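Uncharacterized protein AF_1514 (Archaeoglobus fulgidus DSM 4304, PDB 3C0F) is of unknown function but adopts a hot dog fold and belongs to a family of uncharacterised domains. Local coordinates at residues A[18-23]-A[77-82]; A[45-50]-A[57-62]. All blocks are in the same frame, centred on the assembly; numbering follows the deposited sequence.

Both contacts are built against one antiparallel sheet, and their centres lie about 13 Å apart. Interaction 1 sets helix 17-23 on strand 77-84, an inner strand; interaction 2 ties the short strand 47-48, outermost within this chain, to helix 58-65, and in sequence it is nested within the loop that interaction 1 closes. Tyr80 joins the two: it does not touch segment 18-23, and its ring meets helix 58-65, with CE2 3.6 Å from Trp59 CD1, while its OH lies 3.2 Å from Glu60 OE2, a probable hydrogen bond. Strand 77-84 thus places Phe79 against helix 17-23 and Tyr80 against helix 58-65. The protein's function is unknown, so neither contact can be assigned to an active site.

Interaction 1. Residues A[18-23]-A[77-82]; sequences EEAERY and FEFYFR
Ala20 and Glu21 of helix 17-23 pack against Phe77 and Phe79 of strand 77-84, the two segment axes crossing at -43° with a closest approach of 9.3 Å. The small Ala20 lets two rings come in close: its CB is 3.5 Å from CD2 of Phe77 and 3.8 Å from CZ of Phe79. Phe79 reaches furthest into the helix. With CG anti to the carbonyl carbon (chi1 -62°), its ring reaches the helix backbone, and CZ stops 3.4 Å from Glu21 N. On the neighbouring ring corner, CE1 of Phe79 packs 3.6 Å from Glu21 CB. From there the Glu21 chain runs on extended across the Phe79 ring at about a right angle, bringing OE1 to 3.8 Å from Phe79 CE1, with the carboxylate plane turned 83° from that of the ring. Val15 and Val74 also pack on Ala20, and Val39 on Phe79. The contact is buried, with Glu21 alone partly exposed, and the two segments meet through apolar and van der Waals contact without a polar bond between them. The helix is therefore held on this part of the sheet by the close fit of aromatic rings against Ala20 and the aliphatic base of Glu21.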
ATOM      1  N   GLU A  18      11.071 -12.856   4.927  1.00 17.18           N
ATOM      2  CA  GLU A  18      12.028 -12.340   3.943  1.00 17.44           C
ATOM      3  C   GLU A  18      11.315 -11.743   2.725  1.00 17.29           C
ATOM      4  O   GLU A  18      11.650 -10.644   2.280  1.00 16.97           O
ATOM      5  CB  GLU A  18      13.006 -13.439   3.507  1.00 17.38           C
ATOM      6  CG  GLU A  18      14.037 -12.994   2.467  1.00 18.12           C
ATOM      7  CD  GLU A  18      15.091 -14.051   2.162  1.00 18.19           C
ATOM      8  OE1 GLU A  18      14.888 -15.237   2.499  1.00 19.63           O
ATOM      9  OE2 GLU A  18      16.132 -13.688   1.574  1.00 18.98           O
ATOM     10  N   GLU A  19      10.333 -12.475   2.203  1.00 17.16           N
ATOM     11  CA  GLU A  19       9.544 -12.018   1.060  1.00 17.40           C
ATOM     12  C   GLU A  19       8.783 -10.730   1.367  1.00 17.08           C
ATOM     13  O   GLU A  19       8.783  -9.801   0.554  1.00 17.07           O
ATOM     14  CB  GLU A  19       8.580 -13.114   0.601  1.00 17.44           C
ATOM     15  CG  GLU A  19       9.261 -14.258  -0.136  1.00 17.85           C
ATOM     16  CD  GLU A  19       8.344 -15.444  -0.384  1.00 18.02           C
ATOM     17  OE1 GLU A  19       7.300 -15.564   0.297  1.00 18.86           O
ATOM     18  OE2 GLU A  19       8.678 -16.267  -1.262  1.00 18.81           O
ATOM     19  N   ALA A  20       8.148 -10.683   2.540  1.00 16.70           N
ATOM     20  CA  ALA A  20       7.391  -9.510   2.974  1.00 16.47           C
ATOM     21  C   ALA A  20       8.291  -8.289   3.163  1.00 16.00           C
ATOM     22  O   ALA A  20       7.915  -7.171   2.788  1.00 15.70           O
ATOM     23  CB  ALA A  20       6.624  -9.811   4.257  1.00 16.47           C
ATOM     24  N   GLU A  21       9.473  -8.506   3.740  1.00 15.53           N
ATOM     25  CA  GLU A  21      10.443  -7.431   3.940  1.00 15.34           C
ATOM     26  C   GLU A  21      10.928  -6.858   2.612  1.00 15.19           C
ATOM     27  O   GLU A  21      11.027  -5.639   2.460  1.00 14.66           O
ATOM     28  CB  GLU A  21      11.630  -7.886   4.798  1.00 15.32           C
ATOM     29  CG  GLU A  21      12.643  -6.764   5.065  1.00 15.60           C
ATOM     30  CD  GLU A  21      13.493  -6.996   6.295  1.00 15.82           C
ATOM     31  OE1 GLU A  21      12.947  -7.437   7.326  1.00 16.41           O
ATOM     32  OE2 GLU A  21      14.709  -6.716   6.235  1.00 15.46           O
ATOM     33  N   ARG A  22      11.210  -7.742   1.657  1.00 15.34           N
ATOM     34  CA  ARG A  22      11.614  -7.330   0.310  1.00 15.57           C
ATOM     35  C   ARG A  22      10.524  -6.483  -0.360  1.00 15.48           C
ATOM     36  O   ARG A  22      10.823  -5.426  -0.923  1.00 15.10           O
ATOM     37  CB  ARG A  22      11.976  -8.550  -0.543  1.00 15.57           C
ATOM     38  CG  ARG A  22      12.627  -8.225  -1.889  1.00 16.16           C
ATOM     39  CD  ARG A  22      13.235  -9.469  -2.541  1.00 16.75           C
ATOM     40  NE  ARG A  22      12.226 -10.453  -2.940  1.00 19.33           N
ATOM     41  CZ  ARG A  22      11.981 -11.593  -2.296  1.00 19.87           C
ATOM     42  NH1 ARG A  22      12.674 -11.921  -1.211  1.00 20.55           N
ATOM     43  NH2 ARG A  22      11.039 -12.413  -2.744  1.00 20.19           N
ATOM     44  N   TYR A  23       9.271  -6.940  -0.273  1.00 15.31           N
ATOM     45  CA  TYR A  23       8.109  -6.183  -0.774  1.00 15.52           C
ATOM     46  C   TYR A  23       8.013  -4.787  -0.146  1.00 15.50           C
ATOM     47  O   TYR A  23       7.814  -3.789  -0.851  1.00 15.37           O
ATOM     48  CB  TYR A  23       6.802  -6.945  -0.502  1.00 15.82           C
ATOM     49  CG  TYR A  23       6.357  -7.908  -1.582  1.00 16.60           C
ATOM     50  CD1 TYR A  23       6.433  -9.289  -1.386  1.00 16.73           C
ATOM     51  CD2 TYR A  23       5.830  -7.443  -2.788  1.00 16.71           C
ATOM     52  CE1 TYR A  23       6.012 -10.183  -2.370  1.00 17.14           C
ATOM     53  CE2 TYR A  23       5.405  -8.327  -3.777  1.00 17.31           C
ATOM     54  CZ  TYR A  23       5.501  -9.694  -3.562  1.00 16.80           C
ATOM     55  OH  TYR A  23       5.085 -10.571  -4.535  1.00 17.22           O
ATOM     56  N   PHE A  77       2.513  -9.075   8.281  1.00 11.88           N
ATOM     57  CA  PHE A  77       3.706  -8.366   8.759  1.00 11.83           C
ATOM     58  C   PHE A  77       3.517  -6.852   8.742  1.00 11.98           C
ATOM     59  O   PHE A  77       2.896  -6.311   7.828  1.00 11.94           O
ATOM     60  CB  PHE A  77       4.931  -8.741   7.917  1.00 11.75           C
ATOM     61  CG  PHE A  77       5.268 -10.204   7.944  1.00 11.46           C
ATOM     62  CD1 PHE A  77       6.078 -10.726   8.951  1.00 11.16           C
ATOM     63  CD2 PHE A  77       4.777 -11.064   6.960  1.00 11.58           C
ATOM     64  CE1 PHE A  77       6.394 -12.087   8.984  1.00 11.36           C
ATOM     65  CE2 PHE A  77       5.086 -12.429   6.984  1.00 11.22           C
ATOM     66  CZ  PHE A  77       5.892 -12.940   7.999  1.00 11.59           C
ATOM     67  N   GLU A  78       4.045  -6.176   9.762  1.00 12.07           N
ATOM     68  CA  GLU A  78       4.093  -4.712   9.774  1.00 12.39           C
ATOM     69  C   GLU A  78       5.542  -4.266   9.883  1.00 12.48           C
ATOM     70  O   GLU A  78       6.291  -4.762  10.729  1.00 12.59           O
ATOM     71  CB  GLU A  78       3.265  -4.105  10.915  1.00 12.42           C
ATOM     72  CG  GLU A  78       1.812  -4.563  10.971  1.00 12.80           C
ATOM     73  CD  GLU A  78       1.627  -5.750  11.893  1.00 14.15           C
ATOM     74  OE1 GLU A  78       2.151  -5.704  13.025  1.00 14.58           O
ATOM     75  OE2 GLU A  78       0.959  -6.727  11.491  1.00 15.59           O
ATOM     76  N   PHE A  79       5.922  -3.336   9.013  1.00 12.63           N
ATOM     77  CA  PHE A  79       7.281  -2.811   8.966  1.00 12.49           C
ATOM     78  C   PHE A  79       7.252  -1.315   9.236  1.00 12.54           C
ATOM     79  O   PHE A  79       6.485  -0.583   8.617  1.00 12.56           O
ATOM     80  CB  PHE A  79       7.902  -3.066   7.589  1.00 12.44           C
ATOM     81  CG  PHE A  79       8.022  -4.521   7.238  1.00 12.54           C
ATOM     82  CD1 PHE A  79       9.164  -5.233   7.573  1.00 12.09           C
ATOM     83  CD2 PHE A  79       6.990  -5.179   6.567  1.00 12.39           C
ATOM     84  CE1 PHE A  79       9.284  -6.588   7.252  1.00 12.57           C
ATOM     85  CE2 PHE A  79       7.099  -6.534   6.242  1.00 12.96           C
ATOM     86  CZ  PHE A  79       8.244  -7.238   6.590  1.00 12.39           C
ATOM     87  N   TYR A  80       8.096  -0.868  10.159  1.00 12.28           N
ATOM     88  CA  TYR A  80       8.166   0.547  10.503  1.00 12.17           C
ATOM     89  C   TYR A  80       9.487   1.141  10.022  1.00 11.85           C
ATOM     90  O   TYR A  80      10.565   0.720  10.459  1.00 11.40           O
ATOM     91  CB  TYR A  80       7.973   0.739  12.011  1.00 12.58           C
ATOM     92  CG  TYR A  80       6.601   0.323  12.493  1.00 12.84           C
ATOM     93  CD1 TYR A  80       5.563   1.250  12.585  1.00 13.57           C
ATOM     94  CD2 TYR A  80       6.333  -1.004  12.838  1.00 12.81           C
ATOM     95  CE1 TYR A  80       4.293   0.868  13.018  1.00 13.90           C
ATOM     96  CE2 TYR A  80       5.069  -1.397  13.270  1.00 13.36           C
ATOM     97  CZ  TYR A  80       4.056  -0.456  13.354  1.00 13.71           C
ATOM     98  OH  TYR A  80       2.806  -0.841  13.780  1.00 14.71           O
ATOM     99  N   PHE A  81       9.382   2.113   9.114  1.00 11.56           N
ATOM    100  CA  PHE A  81      10.535   2.762   8.490  1.00 11.55           C
ATOM    101  C   PHE A  81      10.691   4.217   8.922  1.00 11.46           C
ATOM    102  O   PHE A  81       9.696   4.919   9.129  1.00 11.07           O
ATOM    103  CB  PHE A  81      10.368   2.793   6.964  1.00 11.77           C
ATOM    104  CG  PHE A  81      10.482   1.456   6.289  1.00 12.07           C
ATOM    105  CD1 PHE A  81      11.717   0.990   5.840  1.00 12.59           C
ATOM    106  CD2 PHE A  81       9.348   0.686   6.047  1.00 11.96           C
ATOM    107  CE1 PHE A  81      11.821  -0.243   5.187  1.00 12.40           C
ATOM    108  CE2 PHE A  81       9.442  -0.547   5.397  1.00 11.95           C
ATOM    109  CZ  PHE A  81      10.683  -1.010   4.962  1.00 12.18           C
ATOM    110  N   ARG A  82      11.943   4.659   9.038  1.00 11.33           N
ATOM    111  CA  ARG A  82      12.276   6.078   8.932  1.00 11.61           C
ATOM    112  C   ARG A  82      12.777   6.326   7.507  1.00 11.64           C
ATOM    113  O   ARG A  82      13.865   5.880   7.132  1.00 11.62           O
ATOM    114  CB  ARG A  82      13.325   6.502   9.970  1.00 11.39           C
ATOM    115  CG  ARG A  82      13.711   7.997   9.895  1.00 11.53           C
ATOM    116  CD  ARG A  82      14.713   8.413  10.975  1.00 12.05           C
ATOM    117  NE  ARG A  82      16.031   7.804  10.783  1.00 14.00           N
ATOM    118  CZ  ARG A  82      16.568   6.882  11.583  1.00 14.60           C
ATOM    119  NH1 ARG A  82      15.915   6.455  12.658  1.00 14.69           N
ATOM    120  NH2 ARG A  82      17.770   6.394  11.315  1.00 15.06           N
TER

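Interaction 2. Residues A[45-50]-A[57-62]; sequences GYRAPE and KPWEVY
The guanidinium of Arg47 has CZ3 of Trp59 over one face, 3.4 Å from the plane and displaced from the centre of the group, while Gly45 O lies at its edge, in plane. CZ3, on the six-membered ring of the indole, makes the contact, and the two planes stand 73° apart; one face of the indole is covered by Lys57 CA. The Tyr62 ring takes Pro49 over a face in a CH-pi contact, with Pro49 CG 3.8 Å from the ring centroid and 16° off its normal.

Arg47 is folded back by bends at chi2 and chi3, which bring its guanidinium side-on to its own segment. NE and NH2 of Arg47 both donate to Gly45 O, at 3.0 and 2.9 Å, in the carbonyl plane. NH1 bonds to Val51 O and also packs 3.7 Å from Pro58 CG, so the group is fixed in rotation by two backbone carbonyls. An alanine in place of Arg47 is likely to leave Gly45 O and Val51 O without these donors and open a gap beside Trp59. His40 stacks with Trp59, linking the helix to strand 33-41. At this surface site the charged group thus ties together the backbone before and after strand 47-48, while its face packs against Trp59 at the start of helix 58-65 and Pro49 adds a CH-pi contact with Tyr62, one turn on.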
ATOM      1  N   GLY A  45       3.309 -13.304  16.581  1.00 13.16           N
ATOM      2  CA  GLY A  45       3.682 -12.423  17.683  1.00 13.18           C
ATOM      3  C   GLY A  45       5.145 -12.008  17.657  1.00 13.33           C
ATOM      4  O   GLY A  45       5.581 -11.219  18.495  1.00 13.56           O
ATOM      5  N   TYR A  46       5.901 -12.540  16.697  1.00 13.22           N
ATOM      6  CA  TYR A  46       7.316 -12.203  16.542  1.00 13.42           C
ATOM      7  C   TYR A  46       7.528 -10.710  16.314  1.00 12.94           C
ATOM      8  O   TYR A  46       6.752 -10.062  15.607  1.00 12.60           O
ATOM      9  CB  TYR A  46       7.947 -12.986  15.387  1.00 13.91           C
ATOM     10  CG  TYR A  46       9.399 -12.625  15.132  1.00 14.92           C
ATOM     11  CD1 TYR A  46      10.404 -13.047  16.007  1.00 15.33           C
ATOM     12  CD2 TYR A  46       9.769 -11.853  14.029  1.00 15.41           C
ATOM     13  CE1 TYR A  46      11.732 -12.713  15.791  1.00 15.85           C
ATOM     14  CE2 TYR A  46      11.105 -11.515  13.803  1.00 15.81           C
ATOM     15  CZ  TYR A  46      12.077 -11.955  14.689  1.00 15.20           C
ATOM     16  OH  TYR A  46      13.399 -11.636  14.482  1.00 16.10           O
ATOM     17  N   ARG A  47       8.579 -10.171  16.926  1.00 12.53           N
ATOM     18  CA  ARG A  47       9.020  -8.816  16.609  1.00 12.52           C
ATOM     19  C   ARG A  47      10.540  -8.689  16.618  1.00 12.70           C
ATOM     20  O   ARG A  47      11.238  -9.453  17.292  1.00 12.64           O
ATOM     21  CB  ARG A  47       8.363  -7.773  17.534  1.00 12.47           C
ATOM     22  CG  ARG A  47       9.003  -7.594  18.921  1.00 12.00           C
ATOM     23  CD  ARG A  47       8.864  -8.835  19.796  1.00 12.34           C
ATOM     24  NE  ARG A  47       7.485  -9.324  19.880  1.00 12.74           N
ATOM     25  CZ  ARG A  47       6.588  -8.922  20.776  1.00 13.44           C
ATOM     26  NH1 ARG A  47       6.903  -8.009  21.687  1.00 13.50           N
ATOM     27  NH2 ARG A  47       5.363  -9.437  20.761  1.00 13.61           N
ATOM     28  N   ALA A  48      11.032  -7.729  15.843  1.00 12.89           N
ATOM     29  CA  ALA A  48      12.427  -7.315  15.880  1.00 13.18           C
ATOM     30  C   ALA A  48      12.430  -5.788  15.925  1.00 13.57           C
ATOM     31  O   ALA A  48      11.643  -5.156  15.219  1.00 13.29           O
ATOM     32  CB  ALA A  48      13.177  -7.829  14.659  1.00 13.17           C
ATOM     33  N   PRO A  49      13.285  -5.185  16.774  1.00 13.96           N
ATOM     34  CA  PRO A  49      14.264  -5.844  17.646  1.00 14.33           C
ATOM     35  C   PRO A  49      13.609  -6.602  18.803  1.00 14.88           C
ATOM     36  O   PRO A  49      12.380  -6.580  18.952  1.00 14.35           O
ATOM     37  CB  PRO A  49      15.101  -4.674  18.179  1.00 14.48           C
ATOM     38  CG  PRO A  49      14.173  -3.520  18.166  1.00 14.21           C
ATOM     39  CD  PRO A  49      13.315  -3.718  16.936  1.00 14.07           C
ATOM     40  N   GLU A  50      14.435  -7.257  19.614  1.00 15.51           N
ATOM     41  CA  GLU A  50      13.958  -8.109  20.694  1.00 16.66           C
ATOM     42  C   GLU A  50      13.456  -7.280  21.881  1.00 17.29           C
ATOM     43  O   GLU A  50      14.197  -7.024  22.836  1.00 17.04           O
ATOM     44  CB  GLU A  50      15.072  -9.067  21.121  1.00 16.57           C
ATOM     45  CG  GLU A  50      14.621 -10.214  22.001  1.00 17.72           C
ATOM     46  CD  GLU A  50      15.786 -10.981  22.592  1.00 18.65           C
ATOM     47  OE1 GLU A  50      16.879 -10.977  21.986  1.00 18.79           O
ATOM     48  OE2 GLU A  50      15.605 -11.588  23.668  1.00 19.65           O
ATOM     49  N   LYS A  57       2.418  -2.865  22.246  1.00 22.25           N
ATOM     50  CA  LYS A  57       3.094  -2.727  20.940  1.00 21.87           C
ATOM     51  C   LYS A  57       4.498  -2.099  21.027  1.00 21.51           C
ATOM     52  O   LYS A  57       4.753  -1.063  20.405  1.00 21.41           O
ATOM     53  CB  LYS A  57       2.216  -1.944  19.949  1.00 21.92           C
ATOM     54  CG  LYS A  57       0.830  -2.537  19.710  1.00 21.86           C
ATOM     55  CD  LYS A  57      -0.006  -1.640  18.805  1.00 22.05           C
ATOM     56  N   PRO A  58       5.417  -2.728  21.795  1.00 21.22           N
ATOM     57  CA  PRO A  58       6.744  -2.140  22.035  1.00 20.97           C
ATOM     58  C   PRO A  58       7.586  -1.908  20.774  1.00 20.75           C
ATOM     59  O   PRO A  58       8.414  -0.996  20.755  1.00 20.54           O
ATOM     60  CB  PRO A  58       7.422  -3.162  22.959  1.00 20.90           C
ATOM     61  CG  PRO A  58       6.686  -4.437  22.732  1.00 21.19           C
ATOM     62  CD  PRO A  58       5.270  -4.024  22.485  1.00 21.26           C
ATOM     63  N   TRP A  59       7.375  -2.728  19.744  1.00 20.46           N
ATOM     64  CA  TRP A  59       8.083  -2.585  18.466  1.00 20.43           C
ATOM     65  C   TRP A  59       7.696  -1.278  17.764  1.00 20.40           C
ATOM     66  O   TRP A  59       8.514  -0.675  17.069  1.00 20.50           O
ATOM     67  CB  TRP A  59       7.801  -3.781  17.549  1.00 20.17           C
ATOM     68  CG  TRP A  59       6.345  -3.959  17.271  1.00 20.23           C
ATOM     69  CD1 TRP A  59       5.632  -3.405  16.247  1.00 19.81           C
ATOM     70  CD2 TRP A  59       5.414  -4.722  18.043  1.00 20.01           C
ATOM     71  NE1 TRP A  59       4.315  -3.779  16.332  1.00 20.20           N
ATOM     72  CE2 TRP A  59       4.151  -4.586  17.426  1.00 19.91           C
ATOM     73  CE3 TRP A  59       5.523  -5.508  19.200  1.00 19.60           C
ATOM     74  CZ2 TRP A  59       3.003  -5.210  17.921  1.00 19.98           C
ATOM     75  CZ3 TRP A  59       4.381  -6.130  19.692  1.00 20.11           C
ATOM     76  CH2 TRP A  59       3.137  -5.976  19.051  1.00 19.99           C
ATOM     77  N   GLU A  60       6.445  -0.857  17.952  1.00 20.32           N
ATOM     78  CA  GLU A  60       5.947   0.386  17.373  1.00 20.18           C
ATOM     79  C   GLU A  60       6.454   1.591  18.163  1.00 20.11           C
ATOM     80  O   GLU A  60       6.902   2.579  17.576  1.00 20.00           O
ATOM     81  CB  GLU A  60       4.418   0.373  17.301  1.00 20.31           C
ATOM     82  CG  GLU A  60       3.816   1.606  16.639  1.00 20.77           C
ATOM     83  CD  GLU A  60       2.376   1.401  16.205  1.00 21.65           C
ATOM     84  OE1 GLU A  60       1.621   0.702  16.914  1.00 22.49           O
ATOM     85  OE2 GLU A  60       1.999   1.947  15.150  1.00 22.70           O
ATOM     86  N   VAL A  61       6.384   1.497  19.490  1.00 19.96           N
ATOM     87  CA  VAL A  61       6.909   2.537  20.378  1.00 19.95           C
ATOM     88  C   VAL A  61       8.394   2.780  20.094  1.00 19.82           C
ATOM     89  O   VAL A  61       8.823   3.928  19.956  1.00 19.77           O
ATOM     90  CB  VAL A  61       6.681   2.185  21.875  1.00 20.01           C
ATOM     91  CG1 VAL A  61       7.237   3.278  22.784  1.00 20.23           C
ATOM     92  CG2 VAL A  61       5.196   1.967  22.155  1.00 20.02           C
ATOM     93  N   TYR A  62       9.160   1.693  19.986  1.00 19.75           N
ATOM     94  CA  TYR A  62      10.584   1.751  19.646  1.00 19.56           C
ATOM     95  C   TYR A  62      10.825   2.539  18.358  1.00 19.36           C
ATOM     96  O   TYR A  62      11.657   3.448  18.326  1.00 19.28           O
ATOM     97  CB  TYR A  62      11.166   0.334  19.522  1.00 19.66           C
ATOM     98  CG  TYR A  62      12.562   0.279  18.931  1.00 19.78           C
ATOM     99  CD1 TYR A  62      13.682   0.508  19.728  1.00 20.07           C
ATOM    100  CD2 TYR A  62      12.761  -0.006  17.577  1.00 19.43           C
ATOM    101  CE1 TYR A  62      14.965   0.464  19.191  1.00 20.13           C
ATOM    102  CE2 TYR A  62      14.042  -0.054  17.033  1.00 19.58           C
ATOM    103  CZ  TYR A  62      15.139   0.181  17.848  1.00 19.70           C
ATOM    104  OH  TYR A  62      16.412   0.131  17.330  1.00 20.22           O
TER